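Local atomic coordinates of PrgA (Enterococcus faecalis, PDB entry 6Z9K), a protein that probably provides surface exclusion that protects enterococci from unwanted conjugation, as a cell-wall-anchored protein that carries a CAP domain. Residues G149-E154 against I208-H213. Residues are numbered along the deposited sequence; the frame is centred on the assembly and turned at random.
Sequences GYYETE and ISPKIH
Y151 and P210 meet in a CH-pi contact where the loop leaving strand 144-148 folds over the start of strand 211-217 in the CAP domain, an example of a loop tyrosine holding the entry of a neighbouring antiparallel strand by its ring and its hydroxyl. The proline ring lies over one face of the phenol: CG sits 3.7 Å from the ring centroid, 17° off its normal and shifted toward the CE2 rim, while CB approaches CZ. The same proline ring also reaches the main chain, with P210 CD 3.2 Å from Y151 O, so the pyrrolidine touches both the ring and the main chain of Y151. A chi1 of 72° sets Y151 CG between the backbone N and the carbonyl carbon, and the ring beyond it reaches P210. The phenol's far end is anchored as well, since Y151 OH donates to K211 O over 2.8 Å, from above the carbonyl plane and about 50° out of it. I212 CG1 comes obliquely to Y151 CE1 at 3.7 Å, and T153 CG2 lies against P210 CB at 4.0 Å. The main chains are joined more lightly: G149 N gives a weak bond of 3.5 Å to P210 O, and a water donates to that same oxygen while accepting from Y150 N. Beyond the pair, T153 OG1 bonds to E204 O, and Y150 OH is held by N173. The loop thus packs at the start of the central strand of the three-stranded antiparallel sheet, with helix 160-176 against Y150, Y151 and I212 and strand 196-202 also touching Y151.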
loop_
_atom_site.group_PDB
_atom_site.type_symbol
_atom_site.label_atom_id
_atom_site.label_comp_id
_atom_site.label_asym_id
_atom_site.label_seq_id
_atom_site.Cartn_x
_atom_site.Cartn_y
_atom_site.Cartn_z
ATOM N N GLY A 149 2.860 11.198 -7.124
ATOM C CA GLY A 149 2.283 12.554 -7.102
ATOM C C GLY A 149 1.244 12.715 -6.001
ATOM O O GLY A 149 0.397 13.632 -6.107
ATOM N N TYR A 150 1.350 11.901 -4.958
ATOM C CA TYR A 150 0.418 11.974 -3.814
ATOM C C TYR A 150 0.985 12.894 -2.738
ATOM O O TYR A 150 0.218 13.270 -1.839
ATOM C CB TYR A 150 0.177 10.589 -3.228
ATOM C CG TYR A 150 -0.814 9.790 -4.000
ATOM C CD1 TYR A 150 -0.441 9.002 -5.076
ATOM C CD2 TYR A 150 -2.167 9.791 -3.660
ATOM C CE1 TYR A 150 -1.377 8.305 -5.810
ATOM C CE2 TYR A 150 -3.097 9.069 -4.360
ATOM C CZ TYR A 150 -2.718 8.310 -5.438
ATOM O OH TYR A 150 -3.751 7.686 -6.064
ATOM N N TYR A 151 2.269 13.239 -2.796
ATOM C CA TYR A 151 2.945 14.080 -1.763
ATOM C C TYR A 151 4.164 14.796 -2.377
ATOM O O TYR A 151 4.432 14.601 -3.542
ATOM C CB TYR A 151 3.292 13.255 -0.511
ATOM C CG TYR A 151 4.428 12.281 -0.692
ATOM C CD1 TYR A 151 4.244 11.055 -1.309
ATOM C CD2 TYR A 151 5.675 12.532 -0.178
ATOM C CE1 TYR A 151 5.286 10.151 -1.508
ATOM C CE2 TYR A 151 6.720 11.638 -0.339
ATOM C CZ TYR A 151 6.536 10.433 -0.997
ATOM O OH TYR A 151 7.577 9.546 -1.186
ATOM N N GLU A 152 4.782 15.710 -1.627
ATOM C CA GLU A 152 5.976 16.504 -2.045
ATOM C C GLU A 152 7.046 16.421 -0.957
ATOM O O GLU A 152 6.657 16.366 0.188
ATOM C CB GLU A 152 5.623 17.981 -2.263
ATOM C CG GLU A 152 4.677 18.232 -3.429
ATOM C CD GLU A 152 3.207 17.976 -3.126
ATOM O OE1 GLU A 152 2.569 17.186 -3.861
ATOM O OE2 GLU A 152 2.706 18.570 -2.177
ATOM N N THR A 153 8.330 16.469 -1.335
ATOM C CA THR A 153 9.507 16.435 -0.427
ATOM C C THR A 153 10.091 17.853 -0.319
ATOM O O THR A 153 10.400 18.402 -1.381
ATOM C CB THR A 153 10.578 15.467 -0.948
ATOM O OG1 THR A 153 10.839 15.662 -2.344
ATOM C CG2 THR A 153 10.163 14.020 -0.748
ATOM N N GLU A 154 10.114 18.447 0.882
ATOM C CA GLU A 154 10.836 19.729 1.159
ATOM C C GLU A 154 12.139 19.332 1.837
ATOM O O GLU A 154 12.077 18.883 2.992
ATOM C CB GLU A 154 10.042 20.659 2.066
ATOM C CG GLU A 154 10.882 21.825 2.596
ATOM C CD GLU A 154 10.133 23.116 2.881
ATOM O OE1 GLU A 154 8.905 23.163 2.627
ATOM O OE2 GLU A 154 10.779 24.086 3.350
ATOM N N ILE A 208 8.357 17.268 -7.008
ATOM C CA ILE A 208 6.871 17.309 -7.057
ATOM C C ILE A 208 6.373 15.933 -7.500
ATOM O O ILE A 208 5.167 15.782 -7.862
ATOM C CB ILE A 208 6.396 18.469 -7.946
ATOM C CG1 ILE A 208 6.768 18.272 -9.420
ATOM C CG2 ILE A 208 6.915 19.777 -7.371
ATOM C CD1 ILE A 208 6.245 19.382 -10.328
ATOM N N SER A 209 7.252 14.931 -7.429
ATOM C CA SER A 209 6.945 13.613 -7.985
ATOM C C SER A 209 7.515 12.481 -7.133
ATOM O O SER A 209 7.843 11.448 -7.688
ATOM C CB SER A 209 7.551 13.616 -9.334
ATOM O OG SER A 209 8.974 13.746 -9.233
ATOM N N PRO A 210 7.586 12.574 -5.786
ATOM C CA PRO A 210 8.067 11.435 -5.010
ATOM C C PRO A 210 6.994 10.340 -5.047
ATOM O O PRO A 210 5.809 10.575 -5.405
ATOM C CB PRO A 210 8.341 11.983 -3.623
ATOM C CG PRO A 210 7.324 13.101 -3.503
ATOM C CD PRO A 210 7.153 13.677 -4.908
ATOM N N LYS A 211 7.442 9.125 -4.748
ATOM C CA LYS A 211 6.679 7.899 -4.994
ATOM C C LYS A 211 6.444 7.121 -3.722
ATOM O O LYS A 211 7.235 7.216 -2.766
ATOM C CB LYS A 211 7.503 6.972 -5.880
ATOM C CG LYS A 211 7.725 7.506 -7.281
ATOM C CD LYS A 211 8.788 6.643 -7.956
ATOM C CE LYS A 211 9.218 7.228 -9.251
ATOM N NZ LYS A 211 10.330 6.461 -9.845
ATOM N N ILE A 212 5.342 6.383 -3.790
ATOM C CA ILE A 212 5.043 5.320 -2.800
ATOM C C ILE A 212 5.087 3.997 -3.542
ATOM O O ILE A 212 4.324 3.805 -4.499
ATOM C CB ILE A 212 3.658 5.535 -2.190
ATOM C CG1 ILE A 212 3.525 6.942 -1.591
ATOM C CG2 ILE A 212 3.399 4.387 -1.196
ATOM C CD1 ILE A 212 2.094 7.334 -1.211
ATOM N N HIS A 213 5.906 3.073 -3.060
ATOM C CA HIS A 213 6.054 1.720 -3.643
ATOM C C HIS A 213 5.408 0.713 -2.681
ATOM O O HIS A 213 5.935 0.528 -1.586
ATOM C CB HIS A 213 7.552 1.353 -3.827
ATOM C CG HIS A 213 8.389 2.335 -4.595
ATOM N ND1 HIS A 213 8.796 2.098 -5.902
ATOM C CD2 HIS A 213 8.967 3.509 -4.237
ATOM C CE1 HIS A 213 9.537 3.126 -6.320
ATOM N NE2 HIS A 213 9.660 3.994 -5.319
HETATM O O HOH W 1 3.326 9.712 -4.382
#